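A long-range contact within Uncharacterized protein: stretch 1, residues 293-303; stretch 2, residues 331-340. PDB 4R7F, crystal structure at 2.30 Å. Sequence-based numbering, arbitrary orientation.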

# COMPACT_ATOMS: atom_id res chain seq x y z
N VAL A 293 28.78 -2.70 12.66
CA VAL A 293 28.21 -1.39 12.33
C VAL A 293 28.14 -0.49 13.55
O VAL A 293 27.68 -0.91 14.59
CB VAL A 293 26.85 -1.55 11.68
CG1 VAL A 293 26.30 -0.21 11.27
CG2 VAL A 293 26.98 -2.51 10.50
N HIS A 294 28.60 0.76 13.39
CA HIS A 294 28.70 1.71 14.47
C HIS A 294 27.65 2.78 14.33
O HIS A 294 27.65 3.54 13.35
CB HIS A 294 30.06 2.40 14.50
CG HIS A 294 31.20 1.47 14.67
ND1 HIS A 294 31.79 1.22 15.89
CD2 HIS A 294 31.87 0.70 13.77
CE1 HIS A 294 32.76 0.34 15.74
NE2 HIS A 294 32.81 -0.00 14.47
N PHE A 295 26.79 2.86 15.35
CA PHE A 295 25.71 3.85 15.39
C PHE A 295 26.08 4.94 16.35
O PHE A 295 26.62 4.65 17.42
CB PHE A 295 24.41 3.23 15.90
CG PHE A 295 23.82 2.19 15.00
CD1 PHE A 295 24.32 0.91 14.98
CD2 PHE A 295 22.72 2.48 14.23
CE1 PHE A 295 23.74 -0.05 14.19
CE2 PHE A 295 22.15 1.53 13.42
CZ PHE A 295 22.66 0.26 13.41
N THR A 296 25.74 6.17 16.00
CA THR A 296 26.03 7.33 16.81
C THR A 296 24.84 8.25 16.83
O THR A 296 24.37 8.64 15.76
CB THR A 296 27.24 8.11 16.23
OG1 THR A 296 28.40 7.27 16.26
CG2 THR A 296 27.53 9.30 17.06
N LEU A 297 24.34 8.58 18.03
CA LEU A 297 23.29 9.59 18.19
C LEU A 297 23.81 10.74 19.04
O LEU A 297 23.99 10.58 20.23
CB LEU A 297 22.03 8.99 18.81
CG LEU A 297 20.91 9.97 19.21
CD1 LEU A 297 20.35 10.69 17.98
CD2 LEU A 297 19.80 9.27 19.96
N ALA A 298 24.04 11.89 18.42
CA ALA A 298 24.63 13.06 19.10
C ALA A 298 23.56 13.93 19.74
O ALA A 298 22.86 14.62 19.06
CB ALA A 298 25.47 13.89 18.15
N CYS A 299 23.44 13.87 21.05
CA CYS A 299 22.56 14.74 21.79
C CYS A 299 23.01 14.60 23.19
O CYS A 299 23.85 13.72 23.50
CB CYS A 299 21.10 14.34 21.63
SG CYS A 299 20.71 12.66 22.08
N ASP A 300 22.51 15.50 24.02
CA ASP A 300 22.74 15.43 25.47
C ASP A 300 22.00 14.22 25.95
O ASP A 300 21.02 13.85 25.32
CB ASP A 300 22.13 16.66 26.13
CG ASP A 300 23.00 17.90 25.99
OD1 ASP A 300 24.19 17.82 25.53
OD2 ASP A 300 22.51 18.96 26.40
N PRO A 301 22.45 13.61 27.07
CA PRO A 301 21.71 12.43 27.48
C PRO A 301 20.31 12.81 27.98
O PRO A 301 20.13 13.82 28.68
CB PRO A 301 22.56 11.85 28.60
CG PRO A 301 23.16 13.06 29.25
CD PRO A 301 23.45 14.00 28.08
N LEU A 302 19.34 11.98 27.63
CA LEU A 302 17.99 12.17 28.06
C LEU A 302 17.81 11.61 29.46
O LEU A 302 18.14 10.45 29.72
CB LEU A 302 17.00 11.50 27.11
CG LEU A 302 16.73 12.18 25.77
CD1 LEU A 302 17.97 12.15 24.92
CD2 LEU A 302 15.62 11.43 25.03
N PRO A 303 17.26 12.43 30.36
CA PRO A 303 17.05 12.07 31.77
C PRO A 303 15.86 11.16 31.97
O PRO A 303 14.97 11.13 31.14
CB PRO A 303 16.77 13.42 32.43
CG PRO A 303 16.21 14.27 31.34
CD PRO A 303 16.90 13.84 30.08
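Stretch 2 331-340: KQYEKAVLLK

Stretch 2 lies alongside stretch 1 as a neighbouring strand of the same sheet. After K331, whose phi/psi of 54/52° sets it apart from the extended residues that follow, the chain from Q332 to K340 is a continuous strand. Its N-to-C direction makes 169° with that of the strand that runs through V293 to L297, having begun earlier in the chain, so the two run antiparallel, and their axes approach to 4.5 Å.

The register follows from three pairs of backbone hydrogen bonds. V293 N donates to V337 O at 2.7 Å and V337 N returns to V293 O at 2.8 Å; F295 N reaches K335 O at 2.8 Å and K335 N reaches F295 O at 3.1 Å; L297 N meets Y333 O at 2.8 Å and Y333 N meets L297 O at 2.9 Å. Between these rungs lie the non-hydrogen-bonded pairs H294 with A336 and T296 with E334, whose CA atoms stand 4.5 Å and 4.7 Å apart. CA-H...O contacts tighten the seam, as between A336 CA and V293 O at 3.3 Å.

Alternation sorts the side chains onto two faces. On the face of V293, F295 and L297, packing is largely apolar and shifted diagonally from the register. The F295 ring, with chi1 at -66°, brings CE1 to 4.0 Å from V337 CG2 and CZ to 4.2 Å from L339 CD1, which lies at the ring edge. V293 CG2 rests 4.0 Å from L339 CB. K335, although paired with F295, leads its side-chain end away from stretch 1.

The principal bump is Y333, which has 139 Å² covered by stretch 1, the largest share of any residue here. Its CB lies 4.0 Å from L297 CB, and its ring extends into the hollow left where stretch 1 bends past it from L297 to L302. C299 SG sits at the ring edge, 3.8 Å from Y333 CE2, and L302 CD1 comes within 4.0 Å of the same Y333 CE2. P301 CA is 3.6 Å from Y333 OH. At the tip, L302 N donates to Y333 OH at 2.9 Å, anchoring the ring to the loop backbone. Y333 OH in turn donates to water 2 at 2.5 Å, and that water donates to L302 O at 2.6 Å.

The opposite face, carrying H294, T296, E334 and A336, is mostly less covered, at 21 to 44 Å² per residue. T296 OG1 lies 4.1 Å from E334 CG, and H294 ND1 lies 4.2 Å from the small A336 CB. Water 1 bridges F295 O, at 2.9 Å, and E334 OE1, at 3.2 Å.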

# COMPACT_ATOMS: atom_id res chain seq x y z
N LYS A 331 29.81 13.03 24.16
CA LYS A 331 28.40 13.43 24.28
C LYS A 331 27.47 12.79 23.24
O LYS A 331 26.69 13.47 22.55
CB LYS A 331 28.27 14.95 24.27
CG LYS A 331 29.12 15.66 25.31
CD LYS A 331 28.78 15.24 26.73
CE LYS A 331 29.85 15.74 27.71
NZ LYS A 331 29.69 15.13 29.06
N GLN A 332 27.53 11.47 23.15
CA GLN A 332 26.78 10.72 22.16
C GLN A 332 26.34 9.40 22.72
O GLN A 332 27.05 8.79 23.51
CB GLN A 332 27.66 10.43 20.97
CG GLN A 332 28.19 11.70 20.32
CD GLN A 332 29.17 11.38 19.23
OE1 GLN A 332 29.93 10.40 19.30
NE2 GLN A 332 29.18 12.21 18.21
N TYR A 333 25.17 8.96 22.30
CA TYR A 333 24.78 7.56 22.44
C TYR A 333 25.53 6.79 21.34
O TYR A 333 25.57 7.25 20.20
CB TYR A 333 23.27 7.41 22.29
CG TYR A 333 22.43 7.96 23.46
CD1 TYR A 333 22.16 7.17 24.56
CD2 TYR A 333 21.89 9.22 23.42
CE1 TYR A 333 21.43 7.63 25.62
CE2 TYR A 333 21.12 9.69 24.46
CZ TYR A 333 20.88 8.90 25.56
OH TYR A 333 20.09 9.37 26.63
N GLU A 334 26.14 5.66 21.68
CA GLU A 334 26.90 4.90 20.72
C GLU A 334 26.73 3.41 20.93
O GLU A 334 26.65 2.95 22.05
CB GLU A 334 28.39 5.24 20.81
CG GLU A 334 28.74 6.65 20.34
CD GLU A 334 30.25 6.94 20.29
OE1 GLU A 334 31.00 6.05 19.86
OE2 GLU A 334 30.68 8.09 20.63
N LYS A 335 26.70 2.68 19.82
CA LYS A 335 26.64 1.24 19.85
C LYS A 335 27.28 0.60 18.59
O LYS A 335 27.13 1.10 17.45
CB LYS A 335 25.19 0.78 20.03
CG LYS A 335 25.04 -0.72 20.33
CD LYS A 335 23.62 -1.08 20.73
CE LYS A 335 23.54 -2.40 21.45
NZ LYS A 335 23.74 -2.25 22.91
N ALA A 336 27.97 -0.51 18.83
CA ALA A 336 28.58 -1.36 17.78
C ALA A 336 27.74 -2.59 17.70
O ALA A 336 27.47 -3.21 18.72
CB ALA A 336 30.00 -1.76 18.17
N VAL A 337 27.32 -2.96 16.49
CA VAL A 337 26.49 -4.15 16.30
C VAL A 337 27.01 -4.93 15.10
O VAL A 337 27.19 -4.38 14.02
CB VAL A 337 25.04 -3.71 15.98
CG1 VAL A 337 24.12 -4.92 15.90
CG2 VAL A 337 24.58 -2.72 17.02
N LEU A 338 27.20 -6.22 15.26
CA LEU A 338 27.56 -7.06 14.14
C LEU A 338 26.29 -7.42 13.35
O LEU A 338 25.40 -8.10 13.85
CB LEU A 338 28.25 -8.32 14.63
CG LEU A 338 28.88 -9.22 13.56
CD1 LEU A 338 30.20 -8.64 13.08
CD2 LEU A 338 29.11 -10.63 14.07
N LEU A 339 26.28 -6.98 12.11
CA LEU A 339 25.16 -7.04 11.19
C LEU A 339 25.60 -7.58 9.82
O LEU A 339 26.72 -7.29 9.32
CB LEU A 339 24.56 -5.63 10.99
CG LEU A 339 23.86 -5.04 12.22
CD1 LEU A 339 23.43 -3.61 11.98
CD2 LEU A 339 22.65 -5.87 12.60
N LYS A 340 24.72 -8.38 9.25
CA LYS A 340 24.85 -8.88 7.88
C LYS A 340 24.50 -7.77 6.91
O LYS A 340 23.54 -7.01 7.09
CB LYS A 340 23.92 -10.06 7.69
CG LYS A 340 24.17 -10.91 6.47
CD LYS A 340 23.14 -12.05 6.41
CE LYS A 340 23.57 -13.15 5.46
NZ LYS A 340 22.96 -14.46 5.81
O HOH W 1 29.51 4.49 17.46
O HOH W 2 18.83 8.26 28.53